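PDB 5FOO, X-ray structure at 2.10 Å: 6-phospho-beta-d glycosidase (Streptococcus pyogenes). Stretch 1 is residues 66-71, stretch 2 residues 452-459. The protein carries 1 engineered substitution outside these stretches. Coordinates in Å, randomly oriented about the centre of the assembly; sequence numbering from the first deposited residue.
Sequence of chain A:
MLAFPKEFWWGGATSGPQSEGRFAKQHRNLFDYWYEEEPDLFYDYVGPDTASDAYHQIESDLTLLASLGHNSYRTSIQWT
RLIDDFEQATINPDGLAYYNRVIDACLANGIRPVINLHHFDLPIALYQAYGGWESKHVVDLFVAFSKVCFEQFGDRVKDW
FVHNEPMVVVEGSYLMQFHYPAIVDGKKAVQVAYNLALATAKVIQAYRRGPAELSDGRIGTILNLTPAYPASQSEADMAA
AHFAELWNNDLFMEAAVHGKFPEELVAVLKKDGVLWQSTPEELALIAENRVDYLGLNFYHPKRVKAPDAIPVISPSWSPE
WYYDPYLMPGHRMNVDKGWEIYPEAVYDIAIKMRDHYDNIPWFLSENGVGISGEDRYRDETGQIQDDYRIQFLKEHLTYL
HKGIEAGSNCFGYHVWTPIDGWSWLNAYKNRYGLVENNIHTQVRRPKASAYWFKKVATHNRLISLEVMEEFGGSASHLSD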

# COMPACT_ATOMS: atom_id res chain seq x y z
N ALA A 66 6.57 3.60 -20.36
CA ALA A 66 6.07 4.64 -21.25
C ALA A 66 5.65 4.06 -22.55
O ALA A 66 4.57 4.38 -23.03
CB ALA A 66 7.08 5.74 -21.51
N SER A 67 6.47 3.18 -23.14
CA SER A 67 6.08 2.54 -24.42
C SER A 67 4.84 1.65 -24.26
O SER A 67 4.14 1.43 -25.21
CB SER A 67 7.24 1.74 -25.00
OG SER A 67 7.51 0.56 -24.21
N LEU A 68 4.54 1.18 -23.04
CA LEU A 68 3.33 0.41 -22.75
C LEU A 68 2.15 1.25 -22.24
O LEU A 68 1.23 0.70 -21.61
CB LEU A 68 3.66 -0.72 -21.79
CG LEU A 68 4.70 -1.74 -22.29
CD1 LEU A 68 5.29 -2.53 -21.15
CD2 LEU A 68 4.10 -2.71 -23.31
N GLY A 69 2.19 2.56 -22.51
CA GLY A 69 1.05 3.47 -22.32
C GLY A 69 0.86 4.04 -20.92
O GLY A 69 -0.14 4.70 -20.65
N HIS A 70 1.77 3.76 -20.00
CA HIS A 70 1.61 4.23 -18.61
C HIS A 70 1.81 5.75 -18.58
O HIS A 70 2.76 6.24 -19.17
CB HIS A 70 2.60 3.52 -17.68
CG HIS A 70 2.35 2.05 -17.55
ND1 HIS A 70 2.80 1.31 -16.47
CD2 HIS A 70 1.65 1.18 -18.33
CE1 HIS A 70 2.42 0.05 -16.61
NE2 HIS A 70 1.74 -0.06 -17.74
N ASN A 71 0.92 6.49 -17.93
CA ASN A 71 1.15 7.94 -17.70
C ASN A 71 1.53 8.35 -16.28
O ASN A 71 1.77 9.55 -16.00
CB ASN A 71 -0.08 8.72 -18.16
CG ASN A 71 -1.29 8.41 -17.31
OD1 ASN A 71 -1.17 8.09 -16.10
ND2 ASN A 71 -2.47 8.57 -17.90
N TRP A 452 -2.48 -5.53 -23.47
CA TRP A 452 -3.88 -5.23 -23.25
C TRP A 452 -4.04 -3.90 -22.48
O TRP A 452 -4.91 -3.06 -22.85
CB TRP A 452 -4.62 -6.34 -22.57
CG TRP A 452 -6.01 -5.99 -22.13
CD1 TRP A 452 -7.19 -6.10 -22.84
CD2 TRP A 452 -6.37 -5.50 -20.84
NE1 TRP A 452 -8.24 -5.65 -22.07
CE2 TRP A 452 -7.75 -5.28 -20.84
CE3 TRP A 452 -5.62 -5.18 -19.68
CZ2 TRP A 452 -8.42 -4.78 -19.73
CZ3 TRP A 452 -6.28 -4.68 -18.58
CH2 TRP A 452 -7.67 -4.51 -18.60
N PHE A 453 -3.22 -3.71 -21.45
CA PHE A 453 -3.40 -2.55 -20.59
C PHE A 453 -2.93 -1.31 -21.35
O PHE A 453 -3.45 -0.26 -21.16
CB PHE A 453 -2.61 -2.71 -19.28
CG PHE A 453 -2.86 -1.61 -18.28
CD1 PHE A 453 -4.11 -1.45 -17.74
CD2 PHE A 453 -1.84 -0.80 -17.84
CE1 PHE A 453 -4.37 -0.44 -16.81
CE2 PHE A 453 -2.05 0.15 -16.85
CZ PHE A 453 -3.33 0.36 -16.39
N LYS A 454 -1.93 -1.47 -22.22
CA LYS A 454 -1.46 -0.41 -23.10
C LYS A 454 -2.58 0.21 -23.92
O LYS A 454 -2.69 1.44 -24.01
CB LYS A 454 -0.35 -0.90 -24.03
CG LYS A 454 0.19 0.15 -25.01
CD LYS A 454 0.96 -0.47 -26.18
CE LYS A 454 1.37 0.63 -27.16
NZ LYS A 454 2.49 0.13 -28.00
N LYS A 455 -3.41 -0.66 -24.50
CA LYS A 455 -4.57 -0.27 -25.23
C LYS A 455 -5.57 0.51 -24.39
O LYS A 455 -6.07 1.55 -24.82
CB LYS A 455 -5.26 -1.51 -25.82
CG LYS A 455 -6.30 -1.14 -26.87
CD LYS A 455 -6.88 -2.38 -27.52
CE LYS A 455 -7.94 -1.97 -28.54
NZ LYS A 455 -8.31 -3.12 -29.43
N VAL A 456 -5.93 -0.04 -23.24
CA VAL A 456 -6.81 0.62 -22.31
C VAL A 456 -6.30 2.03 -21.88
O VAL A 456 -7.06 2.97 -21.87
CB VAL A 456 -7.01 -0.23 -21.03
CG1 VAL A 456 -7.81 0.52 -20.01
CG2 VAL A 456 -7.71 -1.56 -21.36
N ALA A 457 -5.04 2.15 -21.53
CA ALA A 457 -4.48 3.39 -21.06
C ALA A 457 -4.44 4.39 -22.21
O ALA A 457 -4.73 5.51 -21.99
CB ALA A 457 -3.08 3.18 -20.56
N THR A 458 -4.03 3.96 -23.40
CA THR A 458 -3.84 4.84 -24.55
C THR A 458 -5.17 5.30 -25.08
O THR A 458 -5.32 6.44 -25.38
CB THR A 458 -3.05 4.11 -25.66
OG1 THR A 458 -1.78 3.75 -25.12
CG2 THR A 458 -2.84 4.95 -26.88
N HIS A 459 -6.15 4.42 -25.19
CA HIS A 459 -7.46 4.85 -25.67
C HIS A 459 -8.37 5.41 -24.58
O HIS A 459 -9.45 5.92 -24.88
CB HIS A 459 -8.13 3.73 -26.44
CG HIS A 459 -7.37 3.35 -27.68
ND1 HIS A 459 -7.57 2.16 -28.34
CD2 HIS A 459 -6.42 4.02 -28.38
CE1 HIS A 459 -6.77 2.11 -29.40
NE2 HIS A 459 -6.07 3.23 -29.44

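The contact joins the end of one helix and the turn after it, residues 66-71, to the side of a second helix, 452-459. It buries 279 Å² summed over both sides and contains no clear hydrogen bond between the stretches, so the case rests on close packing and weaker polar contacts.

The backbones come nearest at Gly69 and Lys454, whose CA atoms lie 4.7 Å apart. Leu68 is the first residue to leave helical phi/psi, and Gly69 follows at phi 84°, a value that favours glycine; its N still bonds to Ala66 O at 3.0 Å. Packing gives a second reason for glycine: an ideal CB would point toward the helix and sit 3.0 Å from Thr458 OG1 and 3.1 Å from Lys454 O. Those two atoms are themselves hydrogen-bonded, OG1 donating to O at 2.7 Å with Thr458 at chi1 -61° (m), which turns the hydroxyl back along its own helix.

Carbonyls of the turn meet the helix through carbon. Leu68 O approaches Lys454 CA at 3.3 Å, a CA-H...O contact with 131° at the hydrogen, and Gly69 O lies 3.3 Å from Ala457 CB, where the small methyl points toward the turn and lets the backbone come close. Lys454 is extended, all four chi angles t, so its aliphatic chain runs past the turn: CG is 4.0 Å from Gly69 N and CE 3.5 Å from Ser67 O. It has the largest covered area, 62 Å².

His70 and Phe453 form the buried aromatic part. The CA-to-CB bond of His70 points away, yet chi1 -66° (m) and chi2 -158° bring its ring nearer; Phe453, starting sideways, does likewise with chi1 -174° (t). Phe453 CD2 reaches His70 NE2 at 3.7 Å in an offset edge-to-face pair, with planes at 86°.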